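Local coordinates for vesicular integral-membrane protein VIP36 (Canis lupus familiaris, PDB 2DUR), which acts as a calcium-dependent lectin of the early secretory pathway, binding high-mannose glycans and helping to transport and sort the glycoproteins that carry them, at residues Pro25-Thr33 against Lys49-Gln57; Ser11-Val19 against Ile34-Leu42. All blocks are in the same frame, centred on the assembly; numbering follows the deposited sequence. Where two conformers were deposited one is given.

Contact 1: residues Pro25-Thr33 against Lys49-Gln57; sequences PLWDFQGST and KEGSIWNHQ
The carbonyl oxygen Leu26 O receives two donors from segment 49-57. His56 N lies 2.8 Å from Leu26 O in a fairly straight bond. Asn55 ND2 adds a weak, bent bond to Leu26 O at 3.1 Å. Beyond it, Asp28-Trp54 and Gln30-Ser52 are antiparallel hydrogen-bonded pairs, and Ser32 N continues the ladder to Glu50 O. Trp27, Phe29, Ile53 and Asn55 share one face of the sheet. There Asn55 CB sits over the six-membered ring of Trp27, 3.7 Å from its centroid, a CH-pi contact. Asn55 CG is anti to the backbone N (chi1 -166°), which lays the amide across the indole with the two planes 35° apart. Asn55 OD1 bonds His10 ND1, Asn55 ND2 bonds Glu9 O, and Trp27 NE1 bonds Ser11 O. Ile53 CG2 touches Phe29 CD2 at 3.5 Å. On the other face Ser52 OG donates to Gln30 OE1 at 2.8 Å. The bend of the Gln30 chain at chi2 (-80°) places OE1 beside Ser52 OG. A water bridges Asp28 OD1 and His56 NE2, and Asp28 OD2 forms a salt bridge with Arg93. A type II' turn from Gln30 to Thr33, with Gly31 at positive phi, overlaps the last pairs and leads toward strand 34-35. Glu50 belongs to the glycan pocket and touches a bound mannose. In this legume-lectin-like beta sandwich, strand 27-31 is outermost in its sheet. Strand 49-55 lies between it and strand 204-211, while Trp27 and Ile53 pack on Met223 of strand 217-227 in the other sheet.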
ATOM      1  N   PRO A  25      -1.610  20.221  -7.262  1.00 28.71           N
ATOM      2  CA  PRO A  25      -1.174  19.031  -6.532  1.00 27.01           C
ATOM      3  C   PRO A  25      -1.322  17.772  -7.388  1.00 24.93           C
ATOM      4  O   PRO A  25      -2.090  17.763  -8.356  1.00 24.54           O
ATOM      5  CB  PRO A  25      -2.121  18.988  -5.321  1.00 27.33           C
ATOM      6  CG  PRO A  25      -3.350  19.710  -5.771  1.00 28.37           C
ATOM      7  CD  PRO A  25      -2.930  20.712  -6.823  1.00 28.32           C
ATOM      8  N   LEU A  26      -0.585  16.729  -7.016  1.00 23.98           N
ATOM      9  CA  LEU A  26      -0.685  15.434  -7.695  1.00 23.11           C
ATOM     10  C   LEU A  26      -1.483  14.399  -6.886  1.00 22.81           C
ATOM     11  O   LEU A  26      -1.771  13.305  -7.391  1.00 21.62           O
ATOM     12  CB  LEU A  26       0.716  14.896  -8.010  1.00 22.92           C
ATOM     13  CG  LEU A  26       1.520  15.685  -9.074  1.00 22.97           C
ATOM     14  CD1 LEU A  26       2.999  15.335  -8.969  1.00 25.16           C
ATOM     15  CD2 LEU A  26       0.960  15.465 -10.488  1.00 24.37           C
ATOM     16  N   TRP A  27      -1.823  14.748  -5.645  1.00 22.31           N
ATOM     17  CA  TRP A  27      -2.538  13.847  -4.732  1.00 22.11           C
ATOM     18  C   TRP A  27      -3.627  14.606  -4.005  1.00 22.48           C
ATOM     19  O   TRP A  27      -3.461  15.811  -3.743  1.00 22.74           O
ATOM     20  CB  TRP A  27      -1.577  13.306  -3.679  1.00 22.06           C
ATOM     21  CG  TRP A  27      -0.422  12.511  -4.255  1.00 23.35           C
ATOM     22  CD1 TRP A  27       0.706  13.015  -4.864  1.00 23.62           C
ATOM     23  CD2 TRP A  27      -0.289  11.077  -4.294  1.00 23.00           C
ATOM     24  NE1 TRP A  27       1.523  11.990  -5.270  1.00 24.08           N
ATOM     25  CE2 TRP A  27       0.940  10.790  -4.943  1.00 23.58           C
ATOM     26  CE3 TRP A  27      -1.091  10.006  -3.848  1.00 22.97           C
ATOM     27  CZ2 TRP A  27       1.385   9.477  -5.171  1.00 22.94           C
ATOM     28  CZ3 TRP A  27      -0.633   8.691  -4.061  1.00 22.42           C
ATOM     29  CH2 TRP A  27       0.599   8.447  -4.714  1.00 23.53           C
ATOM     30  N   ASP A  28      -4.722  13.910  -3.701  1.00 21.48           N
ATOM     31  CA  ASP A  28      -5.779  14.406  -2.817  1.00 20.65           C
ATOM     32  C   ASP A  28      -5.472  13.895  -1.409  1.00 20.16           C
ATOM     33  O   ASP A  28      -5.086  12.732  -1.233  1.00 20.08           O
ATOM     34  CB  ASP A  28      -7.143  13.889  -3.248  1.00 20.70           C
ATOM     35  CG  ASP A  28      -7.635  14.517  -4.538  1.00 24.17           C
ATOM     36  OD1 ASP A  28      -7.678  15.748  -4.600  1.00 24.30           O
ATOM     37  OD2 ASP A  28      -8.004  13.789  -5.469  1.00 23.76           O
ATOM     38  N   PHE A  29      -5.637  14.764  -0.420  1.00 19.22           N
ATOM     39  CA  PHE A  29      -5.343  14.455   0.973  1.00 19.26           C
ATOM     40  C   PHE A  29      -6.683  14.380   1.705  1.00 18.93           C
ATOM     41  O   PHE A  29      -7.441  15.339   1.708  1.00 19.52           O
ATOM     42  CB  PHE A  29      -4.415  15.531   1.558  1.00 20.11           C
ATOM     43  CG  PHE A  29      -3.126  15.664   0.783  1.00 19.99           C
ATOM     44  CD1 PHE A  29      -3.024  16.575  -0.261  1.00 23.13           C
ATOM     45  CD2 PHE A  29      -2.060  14.817   1.059  1.00 22.57           C
ATOM     46  CE1 PHE A  29      -1.844  16.664  -1.003  1.00 22.55           C
ATOM     47  CE2 PHE A  29      -0.876  14.899   0.337  1.00 23.14           C
ATOM     48  CZ  PHE A  29      -0.786  15.830  -0.707  1.00 22.20           C
ATOM     49  N   GLN A  30      -6.988  13.210   2.271  1.00 18.04           N
ATOM     50  CA  GLN A  30      -8.364  12.913   2.733  1.00 16.69           C
ATOM     51  C   GLN A  30      -8.369  12.452   4.185  1.00 15.95           C
ATOM     52  O   GLN A  30      -7.396  11.890   4.693  1.00 17.03           O
ATOM     53  CB  GLN A  30      -9.029  11.840   1.828  1.00 16.04           C
ATOM     54  CG  GLN A  30     -10.494  11.513   2.185  1.00 16.40           C
ATOM     55  CD  GLN A  30     -10.610  10.557   3.369  1.00 17.97           C
ATOM     56  OE1 GLN A  30      -9.707   9.761   3.622  1.00 19.29           O
ATOM     57  NE2 GLN A  30     -11.733  10.631   4.092  1.00 17.68           N
ATOM     58  N   GLY A  31      -9.482  12.699   4.883  1.00 15.39           N
ATOM     59  CA  GLY A  31      -9.580  12.187   6.258  1.00 15.31           C
ATOM     60  C   GLY A  31      -8.607  12.873   7.215  1.00 16.09           C
ATOM     61  O   GLY A  31      -8.269  14.043   7.042  1.00 16.62           O
ATOM     62  N   SER A  32      -8.149  12.124   8.206  1.00 15.83           N
ATOM     63  CA  SER A  32      -7.253  12.655   9.233  1.00 16.08           C
ATOM     64  C   SER A  32      -5.893  13.112   8.706  1.00 16.93           C
ATOM     65  O   SER A  32      -5.163  13.774   9.438  1.00 18.04           O
ATOM     66  CB  SER A  32      -7.049  11.661  10.385  1.00 16.48           C
ATOM     67  OG  SER A  32      -6.568  10.398   9.894  1.00 16.84           O
ATOM     68  N   THR A  33      -5.590  12.793   7.446  1.00 17.81           N
ATOM     69  CA  THR A  33      -4.284  13.150   6.856  1.00 18.69           C
ATOM     70  C   THR A  33      -3.920  14.630   7.050  1.00 20.33           C
ATOM     71  O   THR A  33      -4.726  15.510   6.772  1.00 20.39           O
ATOM     72  CB  THR A  33      -4.287  12.828   5.375  1.00 19.29           C
ATOM     73  OG1 THR A  33      -4.486  11.414   5.250  1.00 17.95           O
ATOM     74  CG2 THR A  33      -2.947  13.210   4.732  1.00 19.82           C
ATOM     75  N   LYS A  49      -9.021   7.402  14.157  1.00 18.53           N
ATOM     76  CA  LYS A  49      -8.662   8.235  13.006  1.00 18.21           C
ATOM     77  C   LYS A  49      -8.579   7.379  11.743  1.00 17.80           C
ATOM     78  O   LYS A  49      -8.226   6.197  11.808  1.00 18.08           O
ATOM     79  CB  LYS A  49      -7.303   8.921  13.211  1.00 17.75           C
ATOM     80  CG  LYS A  49      -7.200   9.774  14.492  1.00 20.01           C
ATOM     81  CD  LYS A  49      -7.938  11.091  14.339  1.00 25.11           C
ATOM     82  CE  LYS A  49      -7.914  11.861  15.655  1.00 27.40           C
ATOM     83  NZ  LYS A  49      -8.898  12.967  15.648  1.00 30.21           N
ATOM     84  N   GLU A  50      -8.929   7.987  10.618  1.00 17.33           N
ATOM     85  CA  GLU A  50      -8.758   7.350   9.308  0.70 17.41           C
ATOM     86  C   GLU A  50      -8.337   8.401   8.311  1.00 16.91           C
ATOM     87  O   GLU A  50      -9.010   9.424   8.153  1.00 16.89           O
ATOM     88  CB  GLU A  50     -10.060   6.674   8.876  0.70 18.10           C
ATOM     89  CG  GLU A  50     -10.303   5.411   9.707  0.70 19.30           C
ATOM     90  CD  GLU A  50     -11.671   4.772   9.546  0.70 23.37           C
ATOM     91  OE1 GLU A  50     -12.578   5.342   8.899  0.70 27.43           O
ATOM     92  OE2 GLU A  50     -11.834   3.675  10.117  0.70 27.97           O
ATOM     93  N   GLY A  51      -7.207   8.158   7.636  1.00 15.95           N
ATOM     94  CA  GLY A  51      -6.712   9.158   6.678  1.00 16.54           C
ATOM     95  C   GLY A  51      -6.212   8.462   5.436  1.00 16.71           C
ATOM     96  O   GLY A  51      -5.779   7.318   5.512  1.00 15.96           O
ATOM     97  N   SER A  52      -6.269   9.143   4.303  1.00 16.65           N
ATOM     98  CA  SER A  52      -5.765   8.551   3.070  1.00 17.52           C
ATOM     99  C   SER A  52      -5.168   9.624   2.176  1.00 18.18           C
ATOM    100  O   SER A  52      -5.372  10.827   2.406  1.00 17.61           O
ATOM    101  CB  SER A  52      -6.892   7.820   2.341  1.00 18.42           C
ATOM    102  OG  SER A  52      -7.844   8.713   1.776  1.00 18.43           O
ATOM    103  N   ILE A  53      -4.431   9.168   1.163  1.00 17.53           N
ATOM    104  CA  ILE A  53      -3.965  10.015   0.062  1.00 18.67           C
ATOM    105  C   ILE A  53      -4.226   9.229  -1.226  1.00 17.92           C
ATOM    106  O   ILE A  53      -4.120   7.987  -1.254  1.00 17.95           O
ATOM    107  CB  ILE A  53      -2.450  10.403   0.178  1.00 18.99           C
ATOM    108  CG1 ILE A  53      -1.537   9.170   0.283  1.00 19.93           C
ATOM    109  CG2 ILE A  53      -2.208  11.337   1.364  1.00 20.47           C
ATOM    110  CD1 ILE A  53      -0.049   9.520   0.178  1.00 20.69           C
ATOM    111  N   TRP A  54      -4.638   9.935  -2.268  1.00 17.81           N
ATOM    112  CA  TRP A  54      -5.011   9.301  -3.519  1.00 18.11           C
ATOM    113  C   TRP A  54      -4.405  10.069  -4.678  1.00 19.44           C
ATOM    114  O   TRP A  54      -4.558  11.276  -4.775  1.00 19.73           O
ATOM    115  CB  TRP A  54      -6.534   9.182  -3.640  1.00 18.75           C
ATOM    116  CG  TRP A  54      -7.046   8.107  -2.709  1.00 18.23           C
ATOM    117  CD1 TRP A  54      -7.578   8.268  -1.452  1.00 19.13           C
ATOM    118  CD2 TRP A  54      -7.032   6.696  -2.967  1.00 18.00           C
ATOM    119  NE1 TRP A  54      -7.918   7.027  -0.918  1.00 17.40           N
ATOM    120  CE2 TRP A  54      -7.580   6.051  -1.822  1.00 18.52           C
ATOM    121  CE3 TRP A  54      -6.604   5.910  -4.054  1.00 17.28           C
ATOM    122  CZ2 TRP A  54      -7.719   4.655  -1.738  1.00 18.01           C
ATOM    123  CZ3 TRP A  54      -6.743   4.510  -3.974  1.00 18.05           C
ATOM    124  CH2 TRP A  54      -7.290   3.902  -2.813  1.00 19.21           C
ATOM    125  N   ASN A  55      -3.703   9.354  -5.554  1.00 19.55           N
ATOM    126  CA  ASN A  55      -3.043   9.973  -6.725  1.00 20.89           C
ATOM    127  C   ASN A  55      -4.112  10.466  -7.682  1.00 21.05           C
ATOM    128  O   ASN A  55      -5.151   9.820  -7.844  1.00 22.22           O
ATOM    129  CB  ASN A  55      -2.132   8.889  -7.336  1.00 20.39           C
ATOM    130  CG  ASN A  55      -1.112   9.398  -8.356  1.00 21.99           C
ATOM    131  OD1 ASN A  55      -0.799   8.651  -9.287  1.00 22.38           O
ATOM    132  ND2 ASN A  55      -0.533  10.581  -8.156  1.00 21.05           N
ATOM    133  N   HIS A  56      -3.890  11.635  -8.302  1.00 22.09           N
ATOM    134  CA  HIS A  56      -4.869  12.233  -9.215  1.00 23.73           C
ATOM    135  C   HIS A  56      -5.127  11.432 -10.487  1.00 23.41           C
ATOM    136  O   HIS A  56      -6.265  11.298 -10.920  1.00 24.94           O
ATOM    137  CB  HIS A  56      -4.375  13.615  -9.648  1.00 24.19           C
ATOM    138  CG  HIS A  56      -4.689  14.703  -8.675  1.00 28.07           C
ATOM    139  ND1 HIS A  56      -4.862  16.014  -9.069  1.00 31.21           N
ATOM    140  CD2 HIS A  56      -4.863  14.686  -7.334  1.00 30.83           C
ATOM    141  CE1 HIS A  56      -5.130  16.756  -8.008  1.00 30.63           C
ATOM    142  NE2 HIS A  56      -5.134  15.976  -6.944  1.00 30.77           N
ATOM    143  N   GLN A  57      -4.054  10.943 -11.107  1.00 24.59           N
ATOM    144  CA  GLN A  57      -4.152  10.332 -12.420  1.00 25.62           C
ATOM    145  C   GLN A  57      -4.108   8.813 -12.334  1.00 24.61           C
ATOM    146  O   GLN A  57      -3.240   8.277 -11.642  1.00 24.25           O
ATOM    147  CB  GLN A  57      -3.002  10.820 -13.299  1.00 26.42           C
ATOM    148  CG  GLN A  57      -3.078  12.323 -13.651  1.00 31.83           C
ATOM    149  CD  GLN A  57      -4.417  12.692 -14.268  1.00 37.50           C
ATOM    150  OE1 GLN A  57      -4.762  12.221 -15.359  1.00 41.34           O
ATOM    151  NE2 GLN A  57      -5.190  13.527 -13.568  1.00 40.01           N
TER
HETATM  152  O   HOH W   1      -5.768  17.662  -4.938  1.00 26.97           O
HETATM  153  O   HOH W   2     -11.751   9.459   6.922  1.00 19.73           O

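Contact 2: residues Ser11-Val19 against Ile34-Leu42; sequences SLIKPYQGV and ILTSQYVRL
Lys14 CG stands between its backbone N and carbonyl carbon (chi1 50°), and the chain bends at chi3 (136°). This carries the amine over to Gln38, where a bend at chi2 (-49°) has folded OE1 back toward Lys14 NZ. Lys14 NZ donates to Gln38 O at 2.6 Å, in the carbonyl plane and on a lone pair. Lys14 NZ also donates to Gln38 OE1 at 2.8 Å, but from well above that amide plane. One ammonium group thus holds both the backbone and the side chain of Gln38. Next to this polar bridge is Tyr16. Val40 CG2 sits over one face of the Tyr16 ring, 4.0 Å from the centroid, in a CH-pi contact. Lys14 CA covers the opposite face. Thr36 O lies at the ring edge, 3.5 Å from Tyr16 CE1. The phenol oxygen bonds Ile221 O. Leu35 CD1 touches Tyr16 CD1 at 3.8 Å, and Val19 CG1 meets Leu35 CG tip to tip at 3.9 Å. Leu12 CD2 reaches Val40 CG2 at 4.0 Å. Thr36 OG1 accepts from Gln38 N and Tyr39 N, an ST turn and ST motif in the link between strands 34-35 and 40-43. The loop before strand 27-31 packs against this hairpin at the border of the sandwich. Strand 34-35 is outermost in its sheet, strand 40-43 pairs with strand 217-227, and Leu35 and Val40 touch Phe29 of strand 27-31.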
ATOM      1  N   SER A  11       4.044   9.876  -8.250  1.00 20.95           N
ATOM      2  CA  SER A  11       4.905   9.878  -7.084  1.00 20.16           C
ATOM      3  C   SER A  11       4.536  11.007  -6.137  1.00 20.74           C
ATOM      4  O   SER A  11       3.978  12.008  -6.561  1.00 20.91           O
ATOM      5  CB  SER A  11       6.382  10.041  -7.495  1.00 20.33           C
ATOM      6  OG  SER A  11       6.794   8.995  -8.381  1.00 19.84           O
ATOM      7  N   LEU A  12       4.882  10.821  -4.874  1.00 21.25           N
ATOM      8  CA  LEU A  12       4.654  11.796  -3.815  1.00 22.58           C
ATOM      9  C   LEU A  12       6.032  12.094  -3.263  1.00 22.81           C
ATOM     10  O   LEU A  12       6.678  11.243  -2.658  1.00 22.55           O
ATOM     11  CB  LEU A  12       3.756  11.188  -2.723  1.00 21.69           C
ATOM     12  CG  LEU A  12       3.582  12.027  -1.442  1.00 22.29           C
ATOM     13  CD1 LEU A  12       2.421  13.026  -1.609  1.00 21.93           C
ATOM     14  CD2 LEU A  12       3.417  11.149  -0.192  1.00 22.68           C
ATOM     15  N   ILE A  13       6.522  13.317  -3.488  1.00 24.08           N
ATOM     16  CA  ILE A  13       7.895  13.638  -3.098  1.00 24.86           C
ATOM     17  C   ILE A  13       7.916  15.033  -2.474  1.00 26.01           C
ATOM     18  O   ILE A  13       7.311  15.956  -3.034  1.00 26.16           O
ATOM     19  CB  ILE A  13       8.847  13.606  -4.337  1.00 25.07           C
ATOM     20  CG1 ILE A  13       8.834  12.217  -4.997  1.00 25.44           C
ATOM     21  CG2 ILE A  13      10.258  13.951  -3.929  1.00 25.03           C
ATOM     22  CD1 ILE A  13       9.583  12.134  -6.332  1.00 25.17           C
ATOM     23  N   LYS A  14       8.574  15.167  -1.323  1.00 27.74           N
ATOM     24  CA  LYS A  14       8.636  16.477  -0.646  1.00 30.64           C
ATOM     25  C   LYS A  14       9.233  17.529  -1.591  1.00 31.20           C
ATOM     26  O   LYS A  14      10.146  17.207  -2.362  1.00 31.47           O
ATOM     27  CB  LYS A  14       9.264  16.446   0.765  1.00 30.31           C
ATOM     28  CG  LYS A  14      10.602  15.766   0.994  1.00 33.50           C
ATOM     29  CD  LYS A  14      10.888  15.767   2.513  1.00 32.77           C
ATOM     30  CE  LYS A  14      11.439  14.429   3.048  1.00 35.98           C
ATOM     31  NZ  LYS A  14      11.378  14.247   4.567  1.00 34.99           N
ATOM     32  N   PRO A  15       8.695  18.776  -1.550  1.00 31.87           N
ATOM     33  CA  PRO A  15       7.797  19.318  -0.525  1.00 31.83           C
ATOM     34  C   PRO A  15       6.306  19.105  -0.823  1.00 31.33           C
ATOM     35  O   PRO A  15       5.431  19.780  -0.244  1.00 31.84           O
ATOM     36  CB  PRO A  15       8.141  20.812  -0.549  1.00 32.25           C
ATOM     37  CG  PRO A  15       8.489  21.082  -2.012  1.00 31.86           C
ATOM     38  CD  PRO A  15       8.949  19.761  -2.620  1.00 32.81           C
ATOM     39  N   TYR A  16       6.034  18.161  -1.718  1.00 29.79           N
ATOM     40  CA  TYR A  16       4.692  17.774  -2.113  1.00 29.15           C
ATOM     41  C   TYR A  16       4.100  18.848  -3.000  1.00 29.52           C
ATOM     42  O   TYR A  16       3.731  19.943  -2.555  1.00 29.82           O
ATOM     43  CB  TYR A  16       3.829  17.394  -0.899  1.00 27.72           C
ATOM     44  CG  TYR A  16       4.583  16.467   0.029  1.00 27.10           C
ATOM     45  CD1 TYR A  16       4.867  16.837   1.341  1.00 25.11           C
ATOM     46  CD2 TYR A  16       5.069  15.229  -0.427  1.00 24.87           C
ATOM     47  CE1 TYR A  16       5.575  16.013   2.191  1.00 23.90           C
ATOM     48  CE2 TYR A  16       5.787  14.385   0.412  1.00 21.45           C
ATOM     49  CZ  TYR A  16       6.042  14.777   1.717  1.00 23.23           C
ATOM     50  OH  TYR A  16       6.736  13.985   2.592  1.00 23.03           O
ATOM     51  N   GLN A  17       4.030  18.519  -4.283  1.00 29.57           N
ATOM     52  CA  GLN A  17       3.655  19.489  -5.286  1.00 29.51           C
ATOM     53  C   GLN A  17       2.302  20.139  -5.010  1.00 29.59           C
ATOM     54  O   GLN A  17       1.312  19.453  -4.751  1.00 30.20           O
ATOM     55  CB  GLN A  17       3.649  18.840  -6.668  1.00 29.87           C
ATOM     56  CG  GLN A  17       3.475  19.846  -7.791  1.00 29.86           C
ATOM     57  CD  GLN A  17       3.569  19.203  -9.152  1.00 29.46           C
ATOM     58  OE1 GLN A  17       4.582  18.586  -9.482  1.00 30.69           O
ATOM     59  NE2 GLN A  17       2.513  19.329  -9.945  1.00 29.94           N
ATOM     60  N   GLY A  18       2.265  21.469  -5.058  1.00 29.34           N
ATOM     61  CA  GLY A  18       0.998  22.190  -4.984  1.00 29.42           C
ATOM     62  C   GLY A  18       0.391  22.332  -3.596  1.00 29.10           C
ATOM     63  O   GLY A  18      -0.727  22.822  -3.457  1.00 28.84           O
ATOM     64  N   VAL A  19       1.119  21.891  -2.579  1.00 29.61           N
ATOM     65  CA  VAL A  19       0.627  22.011  -1.204  1.00 30.38           C
ATOM     66  C   VAL A  19       0.996  23.387  -0.673  1.00 31.30           C
ATOM     67  O   VAL A  19       0.127  24.128  -0.186  1.00 31.51           O
ATOM     68  CB  VAL A  19       1.194  20.905  -0.287  1.00 30.36           C
ATOM     69  CG1 VAL A  19       0.833  21.171   1.184  1.00 30.40           C
ATOM     70  CG2 VAL A  19       0.679  19.536  -0.743  1.00 30.00           C
ATOM     71  N   ILE A  34      -2.692  14.878   7.503  1.00 20.80           N
ATOM     72  CA  ILE A  34      -2.138  16.238   7.490  1.00 23.13           C
ATOM     73  C   ILE A  34      -0.749  16.185   6.853  1.00 23.94           C
ATOM     74  O   ILE A  34      -0.182  15.104   6.697  1.00 23.32           O
ATOM     75  CB  ILE A  34      -2.055  16.863   8.904  1.00 22.77           C
ATOM     76  CG1 ILE A  34      -0.994  16.153   9.757  1.00 23.70           C
ATOM     77  CG2 ILE A  34      -3.464  16.850   9.587  1.00 23.14           C
ATOM     78  CD1 ILE A  34      -0.528  16.958  10.998  1.00 25.55           C
ATOM     79  N   LEU A  35      -0.222  17.366   6.537  1.00 25.46           N
ATOM     80  CA  LEU A  35       1.042  17.555   5.841  1.00 27.67           C
ATOM     81  C   LEU A  35       1.986  18.370   6.720  1.00 27.91           C
ATOM     82  O   LEU A  35       1.553  19.308   7.410  1.00 27.52           O
ATOM     83  CB  LEU A  35       0.797  18.380   4.573  1.00 28.63           C
ATOM     84  CG  LEU A  35       0.219  17.957   3.214  1.00 30.83           C
ATOM     85  CD1 LEU A  35       1.254  17.247   2.316  1.00 32.46           C
ATOM     86  CD2 LEU A  35      -1.049  17.155   3.333  1.00 34.14           C
ATOM     87  N   THR A  36       3.263  17.999   6.711  1.00 28.42           N
ATOM     88  CA  THR A  36       4.352  18.915   7.062  1.00 29.65           C
ATOM     89  C   THR A  36       5.274  18.990   5.830  1.00 30.27           C
ATOM     90  O   THR A  36       5.045  18.312   4.819  1.00 30.48           O
ATOM     91  CB  THR A  36       5.140  18.463   8.325  1.00 30.08           C
ATOM     92  OG1 THR A  36       5.873  17.260   8.048  1.00 30.89           O
ATOM     93  CG2 THR A  36       4.211  18.193   9.500  1.00 29.17           C
ATOM     94  N   SER A  37       6.310  19.820   5.904  1.00 30.74           N
ATOM     95  CA  SER A  37       7.279  19.917   4.819  1.00 31.53           C
ATOM     96  C   SER A  37       8.108  18.643   4.679  1.00 30.74           C
ATOM     97  O   SER A  37       8.764  18.444   3.652  1.00 31.42           O
ATOM     98  CB  SER A  37       8.213  21.104   5.072  1.00 31.49           C
ATOM     99  OG  SER A  37       8.964  20.874   6.254  1.00 34.77           O
ATOM    100  N   GLN A  38       8.074  17.788   5.705  1.00 30.39           N
ATOM    101  CA  GLN A  38       8.920  16.584   5.752  1.00 29.80           C
ATOM    102  C   GLN A  38       8.208  15.240   5.621  1.00 28.75           C
ATOM    103  O   GLN A  38       8.844  14.227   5.342  1.00 29.08           O
ATOM    104  CB  GLN A  38       9.765  16.575   7.022  1.00 30.73           C
ATOM    105  CG  GLN A  38      10.851  17.672   7.037  1.00 33.33           C
ATOM    106  CD  GLN A  38      11.673  17.704   5.740  1.00 35.91           C
ATOM    107  OE1 GLN A  38      12.396  16.744   5.406  1.00 38.37           O
ATOM    108  NE2 GLN A  38      11.566  18.810   5.007  1.00 36.91           N
ATOM    109  N   TYR A  39       6.903  15.218   5.860  1.00 26.55           N
ATOM    110  CA  TYR A  39       6.152  13.968   5.775  1.00 25.06           C
ATOM    111  C   TYR A  39       4.675  14.241   5.606  1.00 23.89           C
ATOM    112  O   TYR A  39       4.193  15.319   5.945  1.00 23.51           O
ATOM    113  CB  TYR A  39       6.364  13.074   7.017  1.00 25.58           C
ATOM    114  CG  TYR A  39       6.068  13.725   8.359  1.00 27.42           C
ATOM    115  CD1 TYR A  39       4.749  13.882   8.813  1.00 26.60           C
ATOM    116  CD2 TYR A  39       7.106  14.191   9.174  1.00 26.87           C
ATOM    117  CE1 TYR A  39       4.471  14.478  10.046  1.00 28.73           C
ATOM    118  CE2 TYR A  39       6.835  14.795  10.406  1.00 27.81           C
ATOM    119  CZ  TYR A  39       5.527  14.937  10.834  1.00 28.04           C
ATOM    120  OH  TYR A  39       5.264  15.537  12.050  1.00 30.11           O
ATOM    121  N   VAL A  40       3.978  13.250   5.064  1.00 21.54           N
ATOM    122  CA  VAL A  40       2.518  13.222   5.087  1.00 20.71           C
ATOM    123  C   VAL A  40       2.143  12.303   6.249  1.00 20.26           C
ATOM    124  O   VAL A  40       2.666  11.192   6.359  1.00 20.99           O
ATOM    125  CB  VAL A  40       1.980  12.697   3.750  1.00 20.21           C
ATOM    126  CG1 VAL A  40       0.457  12.448   3.831  1.00 19.91           C
ATOM    127  CG2 VAL A  40       2.305  13.689   2.643  1.00 21.21           C
ATOM    128  N   ARG A  41       1.292  12.764   7.164  1.00 18.69           N
ATOM    129  CA  ARG A  41       0.941  11.929   8.291  1.00 17.70           C
ATOM    130  C   ARG A  41      -0.503  11.522   8.105  1.00 17.01           C
ATOM    131  O   ARG A  41      -1.385  12.362   8.215  1.00 18.30           O
ATOM    132  CB  ARG A  41       1.105  12.694   9.616  1.00 18.09           C
ATOM    133  CG  ARG A  41       0.646  11.913  10.846  1.00 17.77           C
ATOM    134  CD  ARG A  41       1.261  12.482  12.128  1.00 19.55           C
ATOM    135  NE  ARG A  41       2.684  12.151  12.136  1.00 21.69           N
ATOM    136  CZ  ARG A  41       3.583  12.650  12.981  1.00 24.28           C
ATOM    137  NH1 ARG A  41       3.219  13.526  13.918  1.00 25.12           N
ATOM    138  NH2 ARG A  41       4.864  12.271  12.880  1.00 22.93           N
ATOM    139  N   LEU A  42      -0.725  10.236   7.814  1.00 15.71           N
ATOM    140  CA  LEU A  42      -2.071   9.734   7.562  1.00 15.47           C
ATOM    141  C   LEU A  42      -2.931   9.755   8.824  1.00 15.93           C
ATOM    142  O   LEU A  42      -4.123  10.101   8.756  1.00 17.24           O
ATOM    143  CB  LEU A  42      -2.003   8.317   6.989  1.00 16.42           C
ATOM    144  CG  LEU A  42      -1.235   8.197   5.661  1.00 16.00           C
ATOM    145  CD1 LEU A  42      -1.062   6.707   5.314  1.00 16.67           C
ATOM    146  CD2 LEU A  42      -1.957   8.911   4.567  1.00 18.15           C
TER

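Overall arrangement
Contact 1 is a regular strand pair, held by a ladder of backbone bonds, with most of its buried residues on strand 49-55. Contact 2 lies nearer the surface. It joins a loop to a hairpin through side chains, and its polar bonds across the segments come from a single lysine. The four segments alternate along the chain. Contact 1 pairs the outermost strand of one sheet with its neighbour, and contact 2 sets a loop on the hairpin that begins with the outermost strand of the other. They touch directly: Ser32 OG probably bonds Leu42 O, and an indole bond and apolar packing also join them. Contact 1 reaches the glycan pocket at one end, whereas contact 2 lies away from it.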